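Local coordinates for protein ORF10 (Moritella marina, PDB 6RIW) that probably catalyses chain-extending condensation of carrier-bound acyl groups, as the ketosynthase-chain length factor part of a polyunsaturated fatty acid synthase, at residues 497-506 with 521-531; 2-10 with 279-287. All coordinates share one frame; numbering follows the deposited sequence.

Contact 1. Residues 497-506 with 521-531; sequences TFRELPEQRW and LRKAPKGSYVE
Arg-499 and Glu-531 form a salt bridge, NH1 to OE1 at 3.0 Å; the guanidinium and carboxylate planes are 77° apart, and the nitrogen meets the oxygen from above the carboxylate plane. Beside it lies a single antiparallel beta bridge in the second, ketosynthase-like domain: Arg-499 N bonds Gly-527 O at 2.8 Å, and Gly-527 N answers to Arg-499 O. A water accepts from Arg-499 NH2 and donates to Glu-531 OE1. The arginine's NE is spent on Glu-500 O, which fixes the turn of the guanidinium and lays one of its faces over Pro-502 CG. The second salt bridge, Lys-523 NZ to Glu-500 OE1 at 2.9 Å, uses the syn lone pair, and the ammonium also donates to Ala-524 O; a water links OE1 to Ala-524 O and Leu-501 N. Thr-497 OG1 and Ser-528 OG share a very short bond whose direction is undecided, while Ser-528 itself centres an inverse gamma turn and bonds by its backbone to Val-741 of strand 741-752.

Beneath this polar layer the Tyr-529 ring packs against Leu-501 and Pro-502. Leu-501 sets CD1 over one ring face, 3.8 Å from the centroid and 23° off the normal, because its chi1 of 180° places CG opposite the backbone N; Pro-502 CD meets Tyr-529 CB at 3.5 Å. Trp-506, whose NE1 bonds Gly-697 O, takes the methyl of Ala-524 over its six-membered ring. Tyr-529 OH is held from its own segment, donating to Pro-525 O at 2.8 Å.

Contact 2. Residues 2-10 with 279-287; sequences ENIAVVGIA and DHIYAIIKG. With MG (magnesium ion), chain B.
Ile-4 and Ile-285 exchange backbone hydrogen bonds, Ile-285 N to Ile-4 O at 2.8 Å and the return bond from Ile-4 N to Ile-285 O longer at 3.3 Å but almost straight (176°). Further along, Val-6 N donates to Ala-283 O and Val-6 O receives Tyr-282 N at 2.8 Å. Side chains meet diagonally across the pairing: Val-6 CG2 touches Ile-285 CD1, and Ala-5 CB rests against Ile-281. Asn-3 sets its amide carbon against Ile-284 CG2 and its OD1 in plain contact with Lys-286 CD, while ND2 bonds Gln-271 OE1.

The Tyr-282 ring is sandwiched. Ile-9 CG1 stands 4.0 Å from the centroid and 12° off the normal, a CH-pi contact over one face, and His-280 CE1 lies over the opposite one. The tyrosine ring passes along the chain at Gly-8, with Val-6 O at its edge; OH bonds Asp-103.

The pairing is antiparallel: segments 4-10 and 283-287 have axes 149° apart and 4.8 Å at closest approach. They belong to strands 4-12 and 283-292 of the first ketosynthase domain, of thiolase-like fold. Strand 259-270 flanks 4-12 on its other edge, where Val-7 and Gly-8 both face Val-267 in a classic beta bulge. Helix 198-211 packs on Ile-4 and Ile-285 through Cys-207.

At the end of the pair sits a magnesium ion. Lys-286 O binds it at 2.2 Å and a water at 2.4 Å; Met-1 O is the remaining protein ligand. This water also lies within hydrogen-bonding distance of Glu-2 O and Ile-285 O, and Lys-286 NZ donates to Ala-318 O.

Overall arrangement
From the N terminus, the chain first lays down residues 2-10, and contact 2 closes when residues 279-287 return to pair with them, a loop of 268 intervening residues. The chain completes the first ketosynthase before entering the second, ketosynthase-like domain, where contact 1 closes a far shorter loop of 14 residues holding helix 513-519. The two loops are in series, neither nested nor crossing. Their centres lie about 52 Å apart on opposite sides of the chain's centre, with nearest atoms about 37 Å apart. Contact 2 joins two long strands; contact 1 ties the loop after helix 484-492 to the chain around short strand 527-528, which pairs with strand 741-752.

Contact 1. Residues 497-506 with 521-531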
loop_
_atom_site.group_PDB
_atom_site.type_symbol
_atom_site.label_atom_id
_atom_site.label_comp_id
_atom_site.label_asym_id
_atom_site.label_seq_id
_atom_site.Cartn_x
_atom_site.Cartn_y
_atom_site.Cartn_z
ATOM N N THR A 497 4.715 13.753 -25.020
ATOM C CA THR A 497 4.606 14.830 -24.047
ATOM C C THR A 497 5.946 15.151 -23.387
ATOM O O THR A 497 5.966 15.668 -22.264
ATOM C CB THR A 497 3.592 14.452 -22.977
ATOM O OG1 THR A 497 3.922 13.143 -22.509
ATOM C CG2 THR A 497 2.182 14.428 -23.575
ATOM N N PHE A 498 7.061 14.836 -24.041
ATOM C CA PHE A 498 8.365 14.991 -23.398
ATOM C C PHE A 498 8.765 16.460 -23.331
ATOM O O PHE A 498 8.615 17.204 -24.307
ATOM C CB PHE A 498 9.412 14.168 -24.131
ATOM C CG PHE A 498 9.106 12.689 -24.130
ATOM C CD1 PHE A 498 8.433 12.116 -23.074
ATOM C CD2 PHE A 498 9.472 11.887 -25.188
ATOM C CE1 PHE A 498 8.143 10.758 -23.061
ATOM C CE2 PHE A 498 9.176 10.542 -25.187
ATOM C CZ PHE A 498 8.516 9.976 -24.121
ATOM N N ARG A 499 9.228 16.888 -22.159
ATOM C CA ARG A 499 9.532 18.300 -21.919
ATOM C C ARG A 499 10.662 18.378 -20.905
ATOM O O ARG A 499 11.009 17.389 -20.250
ATOM C CB ARG A 499 8.310 19.066 -21.403
ATOM C CG ARG A 499 7.682 18.415 -20.130
ATOM C CD ARG A 499 6.877 19.412 -19.289
ATOM N NE ARG A 499 7.720 20.486 -18.772
ATOM C CZ ARG A 499 7.237 21.622 -18.267
ATOM N NH1 ARG A 499 5.924 21.820 -18.217
ATOM N NH2 ARG A 499 8.057 22.552 -17.804
ATOM N N GLU A 500 11.232 19.571 -20.755
ATOM C CA GLU A 500 12.238 19.696 -19.710
ATOM C C GLU A 500 11.574 19.762 -18.335
ATOM O O GLU A 500 10.376 20.027 -18.195
ATOM C CB GLU A 500 13.115 20.929 -19.955
ATOM C CG GLU A 500 13.789 20.917 -21.320
ATOM C CD GLU A 500 14.903 19.883 -21.491
ATOM O OE1 GLU A 500 15.374 19.267 -20.496
ATOM O OE2 GLU A 500 15.309 19.673 -22.661
ATOM N N LEU A 501 12.378 19.512 -17.313
ATOM C CA LEU A 501 11.874 19.464 -15.944
ATOM C C LEU A 501 11.205 20.781 -15.549
ATOM O O LEU A 501 11.827 21.834 -15.674
ATOM C CB LEU A 501 13.045 19.174 -15.000
ATOM C CG LEU A 501 12.656 19.108 -13.516
ATOM C CD1 LEU A 501 12.041 17.769 -13.212
ATOM C CD2 LEU A 501 13.899 19.322 -12.634
ATOM N N PRO A 502 9.959 20.765 -15.065
ATOM C CA PRO A 502 9.343 22.011 -14.582
ATOM C C PRO A 502 10.156 22.585 -13.433
ATOM O O PRO A 502 10.735 21.849 -12.634
ATOM C CB PRO A 502 7.948 21.573 -14.114
ATOM C CG PRO A 502 7.685 20.293 -14.895
ATOM C CD PRO A 502 9.027 19.627 -15.052
ATOM N N GLU A 503 10.180 23.924 -13.352
ATOM C CA GLU A 503 11.113 24.598 -12.447
ATOM C C GLU A 503 11.006 24.140 -10.997
ATOM O O GLU A 503 12.036 24.056 -10.317
ATOM C CB GLU A 503 10.923 26.124 -12.530
ATOM C CG GLU A 503 11.583 26.645 -13.775
ATOM C CD GLU A 503 12.121 28.075 -13.644
ATOM O OE1 GLU A 503 11.633 28.830 -12.758
ATOM O OE2 GLU A 503 13.023 28.419 -14.457
ATOM N N GLN A 504 9.806 23.859 -10.491
ATOM C CA GLN A 504 9.655 23.474 -9.090
ATOM C C GLN A 504 9.531 21.968 -8.877
ATOM O O GLN A 504 9.393 21.524 -7.731
ATOM C CB GLN A 504 8.424 24.154 -8.498
ATOM C CG GLN A 504 8.567 25.664 -8.350
ATOM C CD GLN A 504 7.246 26.268 -7.942
ATOM O OE1 GLN A 504 6.666 25.861 -6.939
ATOM N NE2 GLN A 504 6.748 27.224 -8.726
ATOM N N ARG A 505 9.580 21.179 -9.938
ATOM C CA ARG A 505 9.236 19.764 -9.823
ATOM C C ARG A 505 10.197 19.001 -8.901
ATOM O O ARG A 505 9.773 18.071 -8.208
ATOM C CB ARG A 505 9.216 19.128 -11.214
ATOM C CG ARG A 505 8.798 17.628 -11.229
ATOM C CD ARG A 505 7.288 17.480 -10.973
ATOM N NE ARG A 505 6.902 16.086 -10.713
ATOM C CZ ARG A 505 6.961 15.527 -9.504
ATOM N NH1 ARG A 505 7.422 16.217 -8.450
ATOM N NH2 ARG A 505 6.555 14.265 -9.333
ATOM N N TRP A 506 11.491 19.329 -8.918
ATOM C CA TRP A 506 12.451 18.720 -7.982
ATOM C C TRP A 506 12.847 19.664 -6.844
ATOM O O TRP A 506 13.886 19.465 -6.197
ATOM C CB TRP A 506 13.710 18.249 -8.715
ATOM C CG TRP A 506 13.513 17.048 -9.606
ATOM C CD1 TRP A 506 12.335 16.397 -9.880
ATOM C CD2 TRP A 506 14.532 16.372 -10.349
ATOM N NE1 TRP A 506 12.575 15.334 -10.753
ATOM C CE2 TRP A 506 13.915 15.315 -11.056
ATOM C CE3 TRP A 506 15.923 16.551 -10.469
ATOM C CZ2 TRP A 506 14.640 14.437 -11.877
ATOM C CZ3 TRP A 506 16.645 15.674 -11.283
ATOM C CH2 TRP A 506 16.001 14.637 -11.987
ATOM N N LEU A 521 24.193 12.310 -13.326
ATOM C CA LEU A 521 23.311 12.977 -14.283
ATOM C C LEU A 521 23.931 14.298 -14.716
ATOM O O LEU A 521 24.272 15.139 -13.866
ATOM C CB LEU A 521 21.939 13.256 -13.650
ATOM C CG LEU A 521 20.973 12.084 -13.424
ATOM C CD1 LEU A 521 19.765 12.534 -12.600
ATOM C CD2 LEU A 521 20.528 11.528 -14.774
ATOM N N ARG A 522 24.024 14.506 -16.031
ATOM C CA ARG A 522 24.432 15.816 -16.528
ATOM C C ARG A 522 23.310 16.837 -16.422
ATOM O O ARG A 522 23.572 18.034 -16.260
ATOM C CB ARG A 522 24.903 15.697 -17.981
ATOM C CG ARG A 522 25.745 14.452 -18.258
ATOM C CD ARG A 522 26.479 14.548 -19.601
ATOM N NE ARG A 522 27.587 15.505 -19.550
ATOM C CZ ARG A 522 28.848 15.196 -19.249
ATOM N NH1 ARG A 522 29.188 13.942 -18.971
ATOM N NH2 ARG A 522 29.775 16.148 -19.230
ATOM N N LYS A 523 22.060 16.387 -16.503
ATOM C CA LYS A 523 20.899 17.263 -16.459
ATOM C C LYS A 523 19.738 16.439 -15.930
ATOM O O LYS A 523 19.797 15.206 -15.925
ATOM C CB LYS A 523 20.564 17.829 -17.857
ATOM C CG LYS A 523 20.223 16.738 -18.889
ATOM C CD LYS A 523 19.889 17.325 -20.266
ATOM C CE LYS A 523 18.624 18.183 -20.220
ATOM N NZ LYS A 523 17.450 17.295 -20.349
ATOM N N ALA A 524 18.689 17.107 -15.474
ATOM C CA ALA A 524 17.455 16.371 -15.223
ATOM C C ALA A 524 16.938 15.864 -16.572
ATOM O O ALA A 524 16.969 16.619 -17.556
ATOM C CB ALA A 524 16.407 17.258 -14.548
ATOM N N PRO A 525 16.525 14.594 -16.681
ATOM C CA PRO A 525 16.147 14.059 -17.996
ATOM C C PRO A 525 14.977 14.816 -18.582
ATOM O O PRO A 525 14.091 15.278 -17.873
ATOM C CB PRO A 525 15.763 12.595 -17.707
ATOM C CG PRO A 525 16.422 12.263 -16.432
ATOM C CD PRO A 525 16.503 13.556 -15.631
ATOM N N LYS A 526 14.963 14.916 -19.905
ATOM C CA LYS A 526 13.747 15.354 -20.557
ATOM C C LYS A 526 12.719 14.232 -20.416
ATOM O O LYS A 526 13.060 13.065 -20.615
ATOM C CB LYS A 526 14.041 15.657 -22.024
ATOM C CG LYS A 526 12.854 16.277 -22.740
ATOM C CD LYS A 526 13.311 16.979 -24.016
ATOM C CE LYS A 526 12.111 17.377 -24.871
ATOM N NZ LYS A 526 12.582 17.677 -26.255
ATOM N N GLY A 527 11.477 14.566 -20.056
ATOM C CA GLY A 527 10.489 13.513 -19.872
ATOM C C GLY A 527 9.074 14.039 -19.798
ATOM O O GLY A 527 8.810 15.237 -19.933
ATOM N N SER A 528 8.140 13.120 -19.577
ATOM C CA SER A 528 6.725 13.501 -19.560
ATOM C C SER A 528 6.315 13.880 -18.132
ATOM O O SER A 528 5.650 13.144 -17.401
ATOM C CB SER A 528 5.876 12.378 -20.140
ATOM O OG SER A 528 4.501 12.710 -20.139
ATOM N N TYR A 529 6.755 15.067 -17.726
ATOM C CA TYR A 529 6.470 15.549 -16.387
ATOM C C TYR A 529 5.103 16.201 -16.355
ATOM O O TYR A 529 4.645 16.795 -17.346
ATOM C CB TYR A 529 7.503 16.580 -15.927
ATOM C CG TYR A 529 8.912 16.071 -15.823
ATOM C CD1 TYR A 529 9.320 15.327 -14.717
ATOM C CD2 TYR A 529 9.850 16.312 -16.842
ATOM C CE1 TYR A 529 10.620 14.856 -14.607
ATOM C CE2 TYR A 529 11.147 15.829 -16.736
ATOM C CZ TYR A 529 11.528 15.118 -15.607
ATOM O OH TYR A 529 12.827 14.646 -15.509
ATOM N N VAL A 530 4.477 16.139 -15.185
ATOM C CA VAL A 530 3.268 16.900 -14.893
ATOM C C VAL A 530 3.692 18.146 -14.114
ATOM O O VAL A 530 4.192 18.042 -12.989
ATOM C CB VAL A 530 2.249 16.064 -14.106
ATOM C CG1 VAL A 530 1.066 16.939 -13.670
ATOM C CG2 VAL A 530 1.757 14.892 -14.943
ATOM N N GLU A 531 3.491 19.339 -14.693
ATOM C CA GLU A 531 3.907 20.540 -13.972
ATOM C C GLU A 531 2.898 20.928 -12.898
ATOM O O GLU A 531 3.282 21.350 -11.802
ATOM C CB GLU A 531 4.129 21.707 -14.952
ATOM C CG GLU A 531 4.321 23.068 -14.232
ATOM C CD GLU A 531 4.970 24.147 -15.106
ATOM O OE1 GLU A 531 4.971 24.009 -16.353
ATOM O OE2 GLU A 531 5.473 25.143 -14.533
HETATM O O HOH W 1 4.557 16.639 -20.268
HETATM O O HOH W 2 6.855 25.187 -17.692
HETATM O O HOH W 3 15.150 18.860 -17.880
HETATM O O HOH W 4 7.248 23.976 -11.795
#

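Contact 2. Residues 2-10 with 279-287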
loop_
_atom_site.group_PDB
_atom_site.type_symbol
_atom_site.label_atom_id
_atom_site.label_comp_id
_atom_site.label_asym_id
_atom_site.label_seq_id
_atom_site.Cartn_x
_atom_site.Cartn_y
_atom_site.Cartn_z
ATOM N N GLU A 2 -17.959 -22.266 -0.210
ATOM C CA GLU A 2 -17.423 -23.378 0.569
ATOM C C GLU A 2 -16.634 -22.919 1.797
ATOM O O GLU A 2 -15.897 -21.931 1.753
ATOM C CB GLU A 2 -16.524 -24.238 -0.322
ATOM C CG GLU A 2 -15.996 -25.460 0.372
ATOM C CD GLU A 2 -15.078 -26.268 -0.498
ATOM O OE1 GLU A 2 -14.854 -25.859 -1.659
ATOM O OE2 GLU A 2 -14.582 -27.313 -0.017
ATOM N N ASN A 3 -16.796 -23.655 2.901
ATOM C CA ASN A 3 -15.927 -23.530 4.068
ATOM C C ASN A 3 -14.455 -23.450 3.677
ATOM O O ASN A 3 -13.962 -24.273 2.899
ATOM C CB ASN A 3 -16.110 -24.741 4.986
ATOM C CG ASN A 3 -17.395 -24.682 5.789
ATOM O OD1 ASN A 3 -18.049 -23.633 5.884
ATOM N ND2 ASN A 3 -17.751 -25.809 6.397
ATOM N N ILE A 4 -13.748 -22.479 4.254
ATOM C CA ILE A 4 -12.298 -22.365 4.124
ATOM C C ILE A 4 -11.669 -22.797 5.441
ATOM O O ILE A 4 -12.086 -22.339 6.512
ATOM C CB ILE A 4 -11.876 -20.929 3.752
ATOM C CG1 ILE A 4 -12.519 -20.524 2.416
ATOM C CG2 ILE A 4 -10.350 -20.832 3.700
ATOM C CD1 ILE A 4 -12.107 -21.426 1.233
ATOM N N ALA A 5 -10.680 -23.680 5.365
ATOM C CA ALA A 5 -9.950 -24.150 6.537
ATOM C C ALA A 5 -8.667 -23.347 6.689
ATOM O O ALA A 5 -7.942 -23.143 5.709
ATOM C CB ALA A 5 -9.614 -25.633 6.417
ATOM N N VAL A 6 -8.406 -22.881 7.912
ATOM C CA VAL A 6 -7.105 -22.349 8.293
ATOM C C VAL A 6 -6.222 -23.513 8.725
ATOM O O VAL A 6 -6.510 -24.183 9.727
ATOM C CB VAL A 6 -7.239 -21.318 9.424
ATOM C CG1 VAL A 6 -5.862 -20.674 9.718
ATOM C CG2 VAL A 6 -8.298 -20.288 9.072
ATOM N N VAL A 7 -5.145 -23.761 7.982
ATOM C CA VAL A 7 -4.315 -24.939 8.224
ATOM C C VAL A 7 -2.915 -24.592 8.695
ATOM O O VAL A 7 -2.113 -25.507 8.948
ATOM C CB VAL A 7 -4.262 -25.850 6.986
ATOM C CG1 VAL A 7 -5.682 -26.251 6.578
ATOM C CG2 VAL A 7 -3.543 -25.151 5.802
ATOM N N GLY A 8 -2.598 -23.310 8.855
ATOM C CA GLY A 8 -1.299 -22.918 9.362
ATOM C C GLY A 8 -1.359 -21.481 9.825
ATOM O O GLY A 8 -2.083 -20.683 9.220
ATOM N N ILE A 9 -0.650 -21.141 10.905
ATOM C CA ILE A 9 -0.683 -19.789 11.471
ATOM C C ILE A 9 0.710 -19.427 11.941
ATOM O O ILE A 9 1.443 -20.282 12.454
ATOM C CB ILE A 9 -1.665 -19.674 12.660
ATOM C CG1 ILE A 9 -3.057 -20.187 12.294
ATOM C CG2 ILE A 9 -1.743 -18.235 13.174
ATOM C CD1 ILE A 9 -4.118 -19.914 13.351
ATOM N N ALA A 10 1.077 -18.150 11.786
ATOM C CA ALA A 10 2.322 -17.668 12.367
ATOM C C ALA A 10 2.162 -16.205 12.756
ATOM O O ALA A 10 1.342 -15.470 12.190
ATOM C CB ALA A 10 3.495 -17.853 11.408
ATOM N N ASP A 279 -4.771 -32.252 6.715
ATOM C CA ASP A 279 -4.180 -31.089 7.360
ATOM C C ASP A 279 -4.761 -30.886 8.756
ATOM O O ASP A 279 -5.886 -31.284 9.054
ATOM C CB ASP A 279 -4.416 -29.835 6.512
ATOM C CG ASP A 279 -3.872 -29.976 5.104
ATOM O OD1 ASP A 279 -2.755 -30.515 4.951
ATOM O OD2 ASP A 279 -4.551 -29.550 4.146
ATOM N N HIS A 280 -3.982 -30.231 9.612
ATOM C CA HIS A 280 -4.503 -29.753 10.881
ATOM C C HIS A 280 -5.342 -28.507 10.625
ATOM O O HIS A 280 -4.850 -27.541 10.028
ATOM C CB HIS A 280 -3.363 -29.442 11.847
ATOM C CG HIS A 280 -3.832 -28.873 13.147
ATOM N ND1 HIS A 280 -3.833 -27.521 13.410
ATOM C CD2 HIS A 280 -4.352 -29.471 14.244
ATOM C CE1 HIS A 280 -4.325 -27.310 14.618
ATOM N NE2 HIS A 280 -4.645 -28.477 15.146
ATOM N N ILE A 281 -6.600 -28.523 11.055
ATOM C CA ILE A 281 -7.502 -27.389 10.868
ATOM C C ILE A 281 -7.600 -26.621 12.181
ATOM O O ILE A 281 -8.039 -27.171 13.199
ATOM C CB ILE A 281 -8.883 -27.858 10.381
ATOM C CG1 ILE A 281 -8.743 -28.560 9.024
ATOM C CG2 ILE A 281 -9.845 -26.707 10.290
ATOM C CD1 ILE A 281 -10.040 -29.177 8.505
ATOM N N TYR A 282 -7.205 -25.341 12.161
ATOM C CA TYR A 282 -7.324 -24.498 13.347
ATOM C C TYR A 282 -8.740 -23.979 13.524
ATOM O O TYR A 282 -9.213 -23.804 14.658
ATOM C CB TYR A 282 -6.384 -23.300 13.253
ATOM C CG TYR A 282 -4.933 -23.591 13.524
ATOM C CD1 TYR A 282 -4.088 -23.978 12.502
ATOM C CD2 TYR A 282 -4.410 -23.456 14.797
ATOM C CE1 TYR A 282 -2.762 -24.222 12.727
ATOM C CE2 TYR A 282 -3.072 -23.705 15.044
ATOM C CZ TYR A 282 -2.253 -24.087 14.002
ATOM O OH TYR A 282 -0.921 -24.335 14.225
ATOM N N ALA A 283 -9.402 -23.663 12.421
ATOM C CA ALA A 283 -10.723 -23.057 12.481
ATOM C C ALA A 283 -11.268 -23.051 11.068
ATOM O O ALA A 283 -10.533 -23.266 10.100
ATOM C CB ALA A 283 -10.687 -21.637 13.059
ATOM N N ILE A 284 -12.569 -22.809 10.966
ATOM C CA ILE A 284 -13.269 -22.695 9.695
ATOM C C ILE A 284 -13.658 -21.235 9.506
ATOM O O ILE A 284 -14.229 -20.610 10.416
ATOM C CB ILE A 284 -14.518 -23.601 9.654
ATOM C CG1 ILE A 284 -14.136 -25.094 9.804
ATOM C CG2 ILE A 284 -15.353 -23.304 8.399
ATOM C CD1 ILE A 284 -13.591 -25.768 8.557
ATOM N N ILE A 285 -13.327 -20.679 8.342
ATOM C CA ILE A 285 -13.860 -19.383 7.948
ATOM C C ILE A 285 -15.183 -19.666 7.245
ATOM O O ILE A 285 -15.212 -20.240 6.152
ATOM C CB ILE A 285 -12.889 -18.602 7.049
ATOM C CG1 ILE A 285 -11.562 -18.362 7.794
ATOM C CG2 ILE A 285 -13.512 -17.271 6.650
ATOM C CD1 ILE A 285 -10.448 -17.819 6.915
ATOM N N LYS A 286 -16.285 -19.307 7.908
ATOM C CA LYS A 286 -17.614 -19.635 7.417
ATOM C C LYS A 286 -18.080 -18.634 6.380
ATOM O O LYS A 286 -18.844 -18.987 5.469
ATOM C CB LYS A 286 -18.603 -19.679 8.587
ATOM C CG LYS A 286 -19.924 -20.395 8.289
ATOM C CD LYS A 286 -19.741 -21.915 8.132
ATOM C CE LYS A 286 -21.027 -22.574 7.638
ATOM N NZ LYS A 286 -21.619 -21.824 6.464
ATOM N N GLY A 287 -17.624 -17.394 6.501
ATOM C CA GLY A 287 -17.989 -16.367 5.552
ATOM C C GLY A 287 -17.470 -15.030 6.032
ATOM O O GLY A 287 -16.761 -14.942 7.037
HETATM MG MG MG B . -18.954 -20.112 3.562
HETATM O O HOH W 5 -16.556 -19.943 3.566
HETATM O O HOH W 6 -1.910 -28.402 8.464
#